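Local coordinates for UTP-glucose-1-phosphate uridylyltransferase 2 (Trypanosoma brucei, PDB 3GUE), which probably catalyses the reaction of UTP with alpha-D-glucose 1-phosphate to give UDP-glucose and diphosphate, and binds UDP-glucose, at residues A[442-450]-A[460-470]; A[9-19]-A[29-40]. All coordinates share one frame; numbering follows the deposited sequence.

Contact 1: residues A[442-450]-A[460-470]; sequences VRGLVEFGA and IKNLKEEPLII
Asn462 reaches across to Leu445 with its side-chain amide. ND2 gives a hydrogen bond to Leu445 O at 2.7 Å, in the carbonyl plane and on a lone pair. Leu468 N is a second donor to the same oxygen, at 3.1 Å, so two bonds grip Leu445 O. CG of Asn462 stands anti to its backbone N (chi1 177°), which carries the amide into the bend of 463-467. There ND2 also bonds Glu466 O, and OD1 accepts from Lys464 N at 2.9 Å, an Asx turn. The two bonds from ND2 and the one to OD1 fix the rotation of the Asn462 amide. A water ties Leu445 N to Asn462 O and Lys464 O.

The backbones pair in parallel on both sides of this bend. Arg443 N bonds Ile460 O, and Asn462 N bonds Arg443 O. Further on, Glu447 N bonds Leu468 O, and Ile470 N bonds Glu447 O. On one face, Val446 CG2 lies 3.7 Å from Ile460 CG2 and also touches Leu468 CD2. Phe448 CZ lies 3.9 Å from Ile460 CD1. On the other face, Arg443 CB lies 3.6 Å from Lys461 CG, the two chains crossing at a slant. The Arg443 guanidinium turns away to a salt bridge with Asp411. Glu447 lies alongside Pro467, with OE2 3.4 Å from Pro467 CB.

Second-shell residues hold the turn of segment 442-450. Asp413 accepts from Gly444 N, Tyr417 bonds Gly444 O, and Leu426 of helix 420-427 packs on Val446 and Phe448. Parallel strands that stack coil on coil, with a bend between short strands, are consistent with the C-terminal left-handed beta-helix of UDP-glucose pyrophosphorylases.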
loop_
_atom_site.group_PDB
_atom_site.type_symbol
_atom_site.label_atom_id
_atom_site.label_comp_id
_atom_site.label_asym_id
_atom_site.label_seq_id
_atom_site.Cartn_x
_atom_site.Cartn_y
_atom_site.Cartn_z
ATOM N N VAL A 442 17.357 -13.260 10.096
ATOM C CA VAL A 442 17.055 -13.883 11.370
ATOM C C VAL A 442 16.237 -15.132 11.167
ATOM O O VAL A 442 15.251 -15.126 10.423
ATOM C CB VAL A 442 16.324 -12.910 12.313
ATOM C CG1 VAL A 442 15.897 -13.599 13.625
ATOM C CG2 VAL A 442 17.216 -11.666 12.569
ATOM N N ARG A 443 16.677 -16.200 11.832
ATOM C CA ARG A 443 16.149 -17.548 11.658
ATOM C C ARG A 443 16.020 -18.201 13.030
ATOM O O ARG A 443 16.935 -18.094 13.856
ATOM C CB ARG A 443 17.092 -18.402 10.788
ATOM C CG ARG A 443 17.077 -18.078 9.303
ATOM C CD ARG A 443 15.717 -18.439 8.698
ATOM N NE ARG A 443 15.635 -18.125 7.273
ATOM C CZ ARG A 443 15.330 -16.926 6.781
ATOM N NH1 ARG A 443 15.070 -15.901 7.592
ATOM N NH2 ARG A 443 15.270 -16.752 5.473
ATOM N N GLY A 444 14.897 -18.882 13.258
ATOM C CA GLY A 444 14.590 -19.456 14.568
ATOM C C GLY A 444 14.107 -18.398 15.551
ATOM O O GLY A 444 13.868 -17.221 15.169
ATOM N N LEU A 445 13.934 -18.805 16.812
ATOM C CA LEU A 445 13.526 -17.858 17.879
ATOM C C LEU A 445 14.687 -16.996 18.413
ATOM O O LEU A 445 15.687 -17.518 18.886
ATOM C CB LEU A 445 12.815 -18.582 19.025
ATOM C CG LEU A 445 11.400 -19.107 18.750
ATOM C CD1 LEU A 445 11.042 -20.241 19.707
ATOM C CD2 LEU A 445 10.358 -17.958 18.822
ATOM N N VAL A 446 14.513 -15.673 18.349
ATOM C CA VAL A 446 15.576 -14.704 18.637
ATOM C C VAL A 446 14.941 -13.488 19.282
ATOM O O VAL A 446 13.835 -13.068 18.911
ATOM C CB VAL A 446 16.390 -14.310 17.336
ATOM C CG1 VAL A 446 17.234 -13.071 17.517
ATOM C CG2 VAL A 446 17.258 -15.476 16.836
ATOM N N GLU A 447 15.649 -12.936 20.265
ATOM C CA GLU A 447 15.158 -11.812 21.064
ATOM C C GLU A 447 16.266 -10.771 21.312
ATOM O O GLU A 447 17.209 -11.033 22.064
ATOM C CB GLU A 447 14.582 -12.321 22.387
ATOM C CG GLU A 447 13.261 -13.127 22.279
ATOM C CD GLU A 447 12.713 -13.567 23.625
ATOM O OE1 GLU A 447 13.073 -12.974 24.674
ATOM O OE2 GLU A 447 11.907 -14.521 23.641
ATOM N N PHE A 448 16.149 -9.612 20.660
ATOM C CA PHE A 448 17.024 -8.461 20.927
ATOM C C PHE A 448 16.743 -7.888 22.295
ATOM O O PHE A 448 15.589 -7.813 22.710
ATOM C CB PHE A 448 16.835 -7.342 19.889
ATOM C CG PHE A 448 17.374 -7.680 18.535
ATOM C CD1 PHE A 448 18.753 -7.675 18.294
ATOM C CD2 PHE A 448 16.509 -8.017 17.500
ATOM C CE1 PHE A 448 19.260 -8.003 17.036
ATOM C CE2 PHE A 448 17.006 -8.350 16.212
ATOM C CZ PHE A 448 18.377 -8.344 15.986
ATOM N N GLY A 449 17.816 -7.508 22.987
ATOM C CA GLY A 449 17.738 -6.682 24.174
ATOM C C GLY A 449 18.034 -5.251 23.754
ATOM O O GLY A 449 17.785 -4.868 22.603
ATOM N N ALA A 450 18.596 -4.480 24.681
ATOM C CA ALA A 450 18.735 -3.034 24.529
ATOM C C ALA A 450 20.068 -2.583 23.911
ATOM O O ALA A 450 21.114 -3.238 24.063
ATOM C CB ALA A 450 18.472 -2.323 25.885
ATOM N N ILE A 460 21.627 -14.082 12.050
ATOM C CA ILE A 460 21.366 -14.658 13.378
ATOM C C ILE A 460 20.461 -15.888 13.240
ATOM O O ILE A 460 19.267 -15.740 12.987
ATOM C CB ILE A 460 20.718 -13.616 14.370
ATOM C CG1 ILE A 460 21.511 -12.298 14.409
ATOM C CG2 ILE A 460 20.589 -14.209 15.800
ATOM C CD1 ILE A 460 20.892 -11.192 15.344
ATOM N N LYS A 461 21.033 -17.084 13.433
ATOM C CA LYS A 461 20.318 -18.360 13.356
ATOM C C LYS A 461 20.260 -19.096 14.691
ATOM O O LYS A 461 21.296 -19.486 15.242
ATOM C CB LYS A 461 21.015 -19.293 12.366
ATOM C CG LYS A 461 20.558 -19.188 10.944
ATOM C CD LYS A 461 20.934 -20.487 10.207
ATOM C CE LYS A 461 20.149 -20.649 8.916
ATOM N NZ LYS A 461 18.788 -21.210 9.178
ATOM N N ASN A 462 19.058 -19.313 15.199
ATOM C CA ASN A 462 18.895 -20.153 16.385
ATOM C C ASN A 462 18.234 -21.497 16.057
ATOM O O ASN A 462 17.150 -21.561 15.474
ATOM C CB ASN A 462 18.177 -19.386 17.502
ATOM C CG ASN A 462 17.926 -20.227 18.733
ATOM O OD1 ASN A 462 18.720 -21.117 19.084
ATOM N ND2 ASN A 462 16.815 -19.944 19.411
ATOM N N LEU A 463 18.932 -22.567 16.413
ATOM C CA LEU A 463 18.505 -23.932 16.141
ATOM C C LEU A 463 18.093 -24.614 17.444
ATOM O O LEU A 463 17.642 -25.764 17.446
ATOM C CB LEU A 463 19.634 -24.711 15.450
ATOM C CG LEU A 463 19.891 -24.311 14.001
ATOM C CD1 LEU A 463 21.377 -24.375 13.686
ATOM C CD2 LEU A 463 19.104 -25.207 13.038
ATOM N N LYS A 464 18.263 -23.894 18.551
ATOM C CA LYS A 464 17.802 -24.357 19.852
ATOM C C LYS A 464 16.320 -24.025 19.996
ATOM O O LYS A 464 15.783 -23.160 19.276
ATOM C CB LYS A 464 18.595 -23.691 20.986
ATOM C CG LYS A 464 19.933 -24.347 21.316
ATOM C CD LYS A 464 20.355 -24.026 22.742
ATOM C CE LYS A 464 21.479 -24.939 23.208
ATOM N NZ LYS A 464 22.795 -24.637 22.550
ATOM N N GLU A 465 15.664 -24.691 20.937
ATOM C CA GLU A 465 14.265 -24.384 21.217
ATOM C C GLU A 465 14.133 -23.130 22.068
ATOM O O GLU A 465 13.241 -22.320 21.828
ATOM C CB GLU A 465 13.538 -25.577 21.852
ATOM C CG GLU A 465 13.535 -26.834 20.976
ATOM C CD GLU A 465 12.534 -26.779 19.834
ATOM O OE1 GLU A 465 11.662 -25.890 19.834
ATOM O OE2 GLU A 465 12.609 -27.646 18.940
ATOM N N GLU A 466 15.033 -22.969 23.044
ATOM C CA GLU A 466 15.059 -21.768 23.892
ATOM C C GLU A 466 15.347 -20.507 23.053
ATOM O O GLU A 466 16.237 -20.518 22.184
ATOM C CB GLU A 466 16.039 -21.922 25.078
ATOM C CG GLU A 466 17.532 -22.026 24.716
ATOM C CD GLU A 466 18.412 -22.406 25.906
ATOM O OE1 GLU A 466 18.858 -23.574 25.971
ATOM O OE2 GLU A 466 18.650 -21.547 26.784
ATOM N N PRO A 467 14.568 -19.420 23.256
ATOM C CA PRO A 467 14.955 -18.211 22.532
ATOM C C PRO A 467 16.416 -17.813 22.733
ATOM O O PRO A 467 16.945 -17.897 23.837
ATOM C CB PRO A 467 14.028 -17.140 23.115
ATOM C CG PRO A 467 12.814 -17.895 23.490
ATOM C CD PRO A 467 13.341 -19.202 24.050
ATOM N N LEU A 468 17.050 -17.412 21.641
ATOM C CA LEU A 468 18.368 -16.794 21.658
ATOM C C LEU A 468 18.259 -15.310 22.034
ATOM O O LEU A 468 17.696 -14.489 21.281
ATOM C CB LEU A 468 19.025 -16.958 20.279
ATOM C CG LEU A 468 20.359 -16.300 19.904
ATOM C CD1 LEU A 468 21.465 -16.738 20.867
ATOM C CD2 LEU A 468 20.726 -16.678 18.484
ATOM N N ILE A 469 18.788 -14.962 23.201
ATOM C CA ILE A 469 18.755 -13.563 23.617
ATOM C C ILE A 469 20.026 -12.898 23.132
ATOM O O ILE A 469 21.125 -13.436 23.302
ATOM C CB ILE A 469 18.562 -13.368 25.148
ATOM C CG1 ILE A 469 17.206 -13.907 25.593
ATOM C CG2 ILE A 469 18.630 -11.884 25.524
ATOM C CD1 ILE A 469 17.209 -14.355 26.982
ATOM N N ILE A 470 19.869 -11.750 22.487
ATOM C CA ILE A 470 21.028 -10.955 22.111
ATOM C C ILE A 470 21.264 -9.902 23.205
ATOM O O ILE A 470 20.505 -8.937 23.335
ATOM C CB ILE A 470 20.909 -10.331 20.667
ATOM C CG1 ILE A 470 20.526 -11.392 19.612
ATOM C CG2 ILE A 470 22.201 -9.590 20.291
ATOM C CD1 ILE A 470 21.511 -12.605 19.482
HETATM O O HOH W 1 14.660 -21.438 17.405
#

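Contact 2: residues A[9-19]-A[29-40]; sequences SGAALACLEKM and IHIFLIQHALVR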
loop_
_atom_site.group_PDB
_atom_site.type_symbol
_atom_site.label_atom_id
_atom_site.label_comp_id
_atom_site.label_asym_id
_atom_site.label_seq_id
_atom_site.Cartn_x
_atom_site.Cartn_y
_atom_site.Cartn_z
ATOM N N SER A 9 -25.893 -18.076 -13.301
ATOM C CA SER A 9 -25.008 -18.505 -12.181
ATOM C C SER A 9 -25.674 -18.327 -10.804
ATOM O O SER A 9 -26.059 -17.205 -10.407
ATOM C CB SER A 9 -23.685 -17.756 -12.266
ATOM O OG SER A 9 -22.849 -18.011 -11.149
ATOM N N GLY A 10 -25.827 -19.452 -10.097
ATOM C CA GLY A 10 -26.379 -19.482 -8.736
ATOM C C GLY A 10 -25.419 -18.823 -7.748
ATOM O O GLY A 10 -25.869 -18.145 -6.808
ATOM N N ALA A 11 -24.109 -19.023 -7.972
ATOM C CA ALA A 11 -23.030 -18.417 -7.151
ATOM C C ALA A 11 -23.019 -16.883 -7.215
ATOM O O ALA A 11 -22.752 -16.216 -6.211
ATOM C CB ALA A 11 -21.662 -18.954 -7.570
ATOM N N ALA A 12 -23.295 -16.347 -8.396
ATOM C CA ALA A 12 -23.327 -14.888 -8.630
ATOM C C ALA A 12 -24.558 -14.264 -8.007
ATOM O O ALA A 12 -24.492 -13.213 -7.355
ATOM C CB ALA A 12 -23.257 -14.596 -10.133
ATOM N N LEU A 13 -25.697 -14.935 -8.165
ATOM C CA LEU A 13 -26.942 -14.502 -7.535
ATOM C C LEU A 13 -26.840 -14.495 -5.994
ATOM O O LEU A 13 -27.291 -13.547 -5.315
ATOM C CB LEU A 13 -28.119 -15.376 -8.045
ATOM C CG LEU A 13 -29.518 -14.870 -7.722
ATOM C CD1 LEU A 13 -29.618 -13.496 -8.333
ATOM C CD2 LEU A 13 -30.586 -15.865 -8.266
ATOM N N ALA A 14 -26.226 -15.548 -5.448
ATOM C CA ALA A 14 -25.901 -15.593 -4.024
ATOM C C ALA A 14 -25.009 -14.411 -3.568
ATOM O O ALA A 14 -25.286 -13.817 -2.509
ATOM C CB ALA A 14 -25.257 -16.963 -3.644
ATOM N N CYS A 15 -23.969 -14.074 -4.350
ATOM C CA CYS A 15 -23.101 -12.917 -4.053
ATOM C C CYS A 15 -23.928 -11.643 -4.155
ATOM O O CYS A 15 -23.791 -10.746 -3.329
ATOM C CB CYS A 15 -21.870 -12.800 -4.983
ATOM S SG CYS A 15 -20.708 -14.202 -4.929
ATOM N N LEU A 16 -24.798 -11.600 -5.156
ATOM C CA LEU A 16 -25.596 -10.396 -5.446
ATOM C C LEU A 16 -26.477 -10.070 -4.274
ATOM O O LEU A 16 -26.494 -8.925 -3.801
ATOM C CB LEU A 16 -26.435 -10.585 -6.723
ATOM C CG LEU A 16 -27.330 -9.439 -7.207
ATOM C CD1 LEU A 16 -27.643 -9.668 -8.659
ATOM C CD2 LEU A 16 -28.647 -9.351 -6.398
ATOM N N GLU A 17 -27.201 -11.092 -3.798
ATOM C CA GLU A 17 -28.184 -10.940 -2.749
ATOM C C GLU A 17 -27.531 -10.614 -1.431
ATOM O O GLU A 17 -28.026 -9.768 -0.705
ATOM C CB GLU A 17 -29.080 -12.194 -2.641
ATOM C CG GLU A 17 -30.147 -12.293 -3.735
ATOM C CD GLU A 17 -30.977 -13.591 -3.724
ATOM O OE1 GLU A 17 -30.656 -14.557 -2.998
ATOM O OE2 GLU A 17 -31.977 -13.631 -4.475
ATOM N N LYS A 18 -26.408 -11.275 -1.130
ATOM C CA LYS A 18 -25.648 -11.001 0.087
ATOM C C LYS A 18 -25.087 -9.569 0.096
ATOM O O LYS A 18 -25.029 -8.936 1.156
ATOM C CB LYS A 18 -24.496 -12.008 0.234
ATOM C CG LYS A 18 -23.691 -11.884 1.527
ATOM C CD LYS A 18 -22.671 -13.011 1.680
ATOM C CE LYS A 18 -22.249 -13.200 3.156
ATOM N NZ LYS A 18 -21.416 -14.447 3.252
ATOM N N MET A 19 -24.643 -9.078 -1.068
ATOM C CA MET A 19 -24.127 -7.702 -1.182
ATOM C C MET A 19 -25.229 -6.659 -0.999
ATOM O O MET A 19 -25.087 -5.695 -0.230
ATOM C CB MET A 19 -23.383 -7.485 -2.507
ATOM C CG MET A 19 -22.049 -8.243 -2.578
ATOM S SD MET A 19 -21.236 -8.273 -4.178
ATOM C CE MET A 19 -20.278 -6.787 -4.116
ATOM N N ILE A 29 -21.325 -3.850 -6.983
ATOM C CA ILE A 29 -21.914 -5.188 -7.173
ATOM C C ILE A 29 -21.742 -5.607 -8.643
ATOM O O ILE A 29 -21.218 -6.673 -8.926
ATOM C CB ILE A 29 -23.393 -5.263 -6.707
ATOM C CG1 ILE A 29 -23.493 -5.014 -5.188
ATOM C CG2 ILE A 29 -24.026 -6.631 -7.100
ATOM C CD1 ILE A 29 -24.867 -4.698 -4.673
ATOM N N HIS A 30 -22.143 -4.728 -9.554
ATOM C CA HIS A 30 -22.008 -4.943 -11.003
ATOM C C HIS A 30 -20.562 -5.255 -11.465
ATOM O O HIS A 30 -20.343 -6.219 -12.193
ATOM C CB HIS A 30 -22.640 -3.753 -11.750
ATOM C CG HIS A 30 -22.385 -3.731 -13.225
ATOM N ND1 HIS A 30 -22.119 -2.568 -13.912
ATOM C CD2 HIS A 30 -22.364 -4.723 -14.146
ATOM C CE1 HIS A 30 -21.934 -2.845 -15.191
ATOM N NE2 HIS A 30 -22.082 -4.146 -15.360
ATOM N N ILE A 31 -19.597 -4.426 -11.064
ATOM C CA ILE A 31 -18.178 -4.652 -11.356
ATOM C C ILE A 31 -17.700 -6.001 -10.754
ATOM O O ILE A 31 -17.016 -6.776 -11.427
ATOM C CB ILE A 31 -17.301 -3.466 -10.846
ATOM C CG1 ILE A 31 -17.783 -2.130 -11.456
ATOM C CG2 ILE A 31 -15.797 -3.706 -11.108
ATOM C CD1 ILE A 31 -16.925 -0.887 -11.054
ATOM N N PHE A 32 -18.067 -6.278 -9.507
ATOM C CA PHE A 32 -17.735 -7.558 -8.872
ATOM C C PHE A 32 -18.270 -8.778 -9.645
ATOM O O PHE A 32 -17.566 -9.775 -9.787
ATOM C CB PHE A 32 -18.201 -7.592 -7.395
ATOM C CG PHE A 32 -17.948 -8.930 -6.698
ATOM C CD1 PHE A 32 -16.722 -9.199 -6.100
ATOM C CD2 PHE A 32 -18.940 -9.922 -6.671
ATOM C CE1 PHE A 32 -16.487 -10.434 -5.488
ATOM C CE2 PHE A 32 -18.709 -11.148 -6.075
ATOM C CZ PHE A 32 -17.498 -11.409 -5.476
ATOM N N LEU A 33 -19.507 -8.703 -10.130
ATOM C CA LEU A 33 -20.131 -9.858 -10.777
ATOM C C LEU A 33 -19.563 -10.073 -12.177
ATOM O O LEU A 33 -19.526 -11.201 -12.657
ATOM C CB LEU A 33 -21.673 -9.779 -10.780
ATOM C CG LEU A 33 -22.339 -9.888 -9.409
ATOM C CD1 LEU A 33 -23.829 -9.667 -9.483
ATOM C CD2 LEU A 33 -22.037 -11.240 -8.815
ATOM N N ILE A 34 -19.087 -8.984 -12.793
ATOM C CA ILE A 34 -18.255 -9.049 -14.005
ATOM C C ILE A 34 -17.022 -9.905 -13.734
ATOM O O ILE A 34 -16.780 -10.881 -14.455
ATOM C CB ILE A 34 -17.832 -7.624 -14.495
ATOM C CG1 ILE A 34 -19.008 -6.968 -15.214
ATOM C CG2 ILE A 34 -16.613 -7.678 -15.416
ATOM C CD1 ILE A 34 -18.957 -5.451 -15.253
ATOM N N GLN A 35 -16.262 -9.534 -12.696
ATOM C CA GLN A 35 -15.057 -10.259 -12.288
ATOM C C GLN A 35 -15.329 -11.716 -11.876
ATOM O O GLN A 35 -14.527 -12.604 -12.182
ATOM C CB GLN A 35 -14.365 -9.545 -11.121
ATOM C CG GLN A 35 -14.022 -8.074 -11.349
ATOM C CD GLN A 35 -13.505 -7.418 -10.102
ATOM O OE1 GLN A 35 -13.952 -7.734 -8.994
ATOM N NE2 GLN A 35 -12.542 -6.514 -10.260
ATOM N N HIS A 36 -16.432 -11.917 -11.145
ATOM C CA HIS A 36 -16.981 -13.228 -10.746
ATOM C C HIS A 36 -17.245 -14.180 -11.913
ATOM O O HIS A 36 -16.851 -15.376 -11.857
ATOM C CB HIS A 36 -18.306 -13.041 -9.982
ATOM C CG HIS A 36 -18.714 -14.230 -9.168
ATOM N ND1 HIS A 36 -19.192 -15.390 -9.729
ATOM C CD2 HIS A 36 -18.702 -14.436 -7.829
ATOM C CE1 HIS A 36 -19.478 -16.254 -8.769
ATOM N NE2 HIS A 36 -19.191 -15.696 -7.605
ATOM N N ALA A 37 -17.979 -13.679 -12.916
ATOM C CA ALA A 37 -18.059 -14.341 -14.225
ATOM C C ALA A 37 -16.689 -14.816 -14.707
ATOM O O ALA A 37 -16.556 -15.990 -15.018
ATOM C CB ALA A 37 -18.700 -13.446 -15.262
ATOM N N LEU A 38 -15.670 -13.936 -14.696
ATOM C CA LEU A 38 -14.342 -14.269 -15.239
ATOM C C LEU A 38 -13.671 -15.388 -14.477
ATOM O O LEU A 38 -13.216 -16.359 -15.076
ATOM C CB LEU A 38 -13.394 -13.054 -15.291
ATOM C CG LEU A 38 -13.718 -11.898 -16.247
ATOM C CD1 LEU A 38 -12.572 -10.924 -16.257
ATOM C CD2 LEU A 38 -14.075 -12.379 -17.664
ATOM N N VAL A 39 -13.623 -15.226 -13.154
ATOM C CA VAL A 39 -12.967 -16.151 -12.245
ATOM C C VAL A 39 -13.661 -17.514 -12.212
ATOM O O VAL A 39 -12.985 -18.560 -12.143
ATOM C CB VAL A 39 -12.821 -15.491 -10.830
ATOM C CG1 VAL A 39 -12.411 -16.501 -9.743
ATOM C CG2 VAL A 39 -11.832 -14.358 -10.902
ATOM N N ARG A 40 -14.993 -17.518 -12.325
ATOM C CA ARG A 40 -15.763 -18.778 -12.408
ATOM C C ARG A 40 -15.330 -19.667 -13.568
ATOM O O ARG A 40 -15.343 -20.879 -13.434
ATOM C CB ARG A 40 -17.281 -18.527 -12.408
ATOM C CG ARG A 40 -18.041 -18.817 -13.715
ATOM C CD ARG A 40 -19.562 -18.807 -13.438
ATOM N NE ARG A 40 -19.876 -17.589 -12.700
ATOM C CZ ARG A 40 -20.564 -16.560 -13.183
ATOM N NH1 ARG A 40 -21.085 -16.637 -14.390
ATOM N NH2 ARG A 40 -20.752 -15.464 -12.429
#
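Cys15 and Met19 both turn sulfur toward the aromatic rings of helix 29-40. SG of Cys15 lies at the edge of the Phe32 ring, in its plane and 5.2 Å from the centroid. It is also 3.4 Å from His36 NE2, approaching that ring obliquely. Met19 SD comes obliquely to the Phe32 ring, 3.8 Å from Phe32 CD2, a Met-aromatic contact. The Met19 chain bends at chi3 (88°), which brings CE over to Ile29. Met19 and Ile29 slide past each other in opposite directions, with Met19 CB 3.6 Å from Ile29 CG1.

The His36 ring packs against the first turn of the other helix. Ala12 CA sits over one face, in a CH-pi contact, and Ala11 CB is at the edge. NE2 bonds the backbone O of Phe173. ND1 accepts from Arg40 NH2 at 3.1 Å, nearly straight, so both ring nitrogens are held. The Arg40 guanidinium carries Ser9 OG over one face and Ala37 CA over the other. Nearer the middle, Leu33 crosses Leu16 at about a right angle, CD1 to CD1 3.9 Å. Leu33 CD2 meets Ala12 CB.

The segments run antiparallel at 154°, their axes 10.3 Å apart. This is an N-terminal helical hairpin, packed through Cys15, Met19 and Phe32 on strand 165-169.

Overall arrangement
Contacts 1 and 2 lie far apart in the one chain. Their centres are 48 Å apart and their nearest atoms about 32 Å, so they do not touch. Contact 2 is near the N-terminus, contact 1 near the C-terminus. Contact 2 is the one closer to the nucleotide sugar. The side chain of Phe32 is about 12 Å from the bound UDP-glucose, and that of Met19 about 11 Å from that of Gln162, which binds it. Phe32 also lies about 3 Å from a bound dithiol, probably from the crystallisation liquor, in a pocket with Ile31 and Gln35. Contact 1 lies away from the known binding residues.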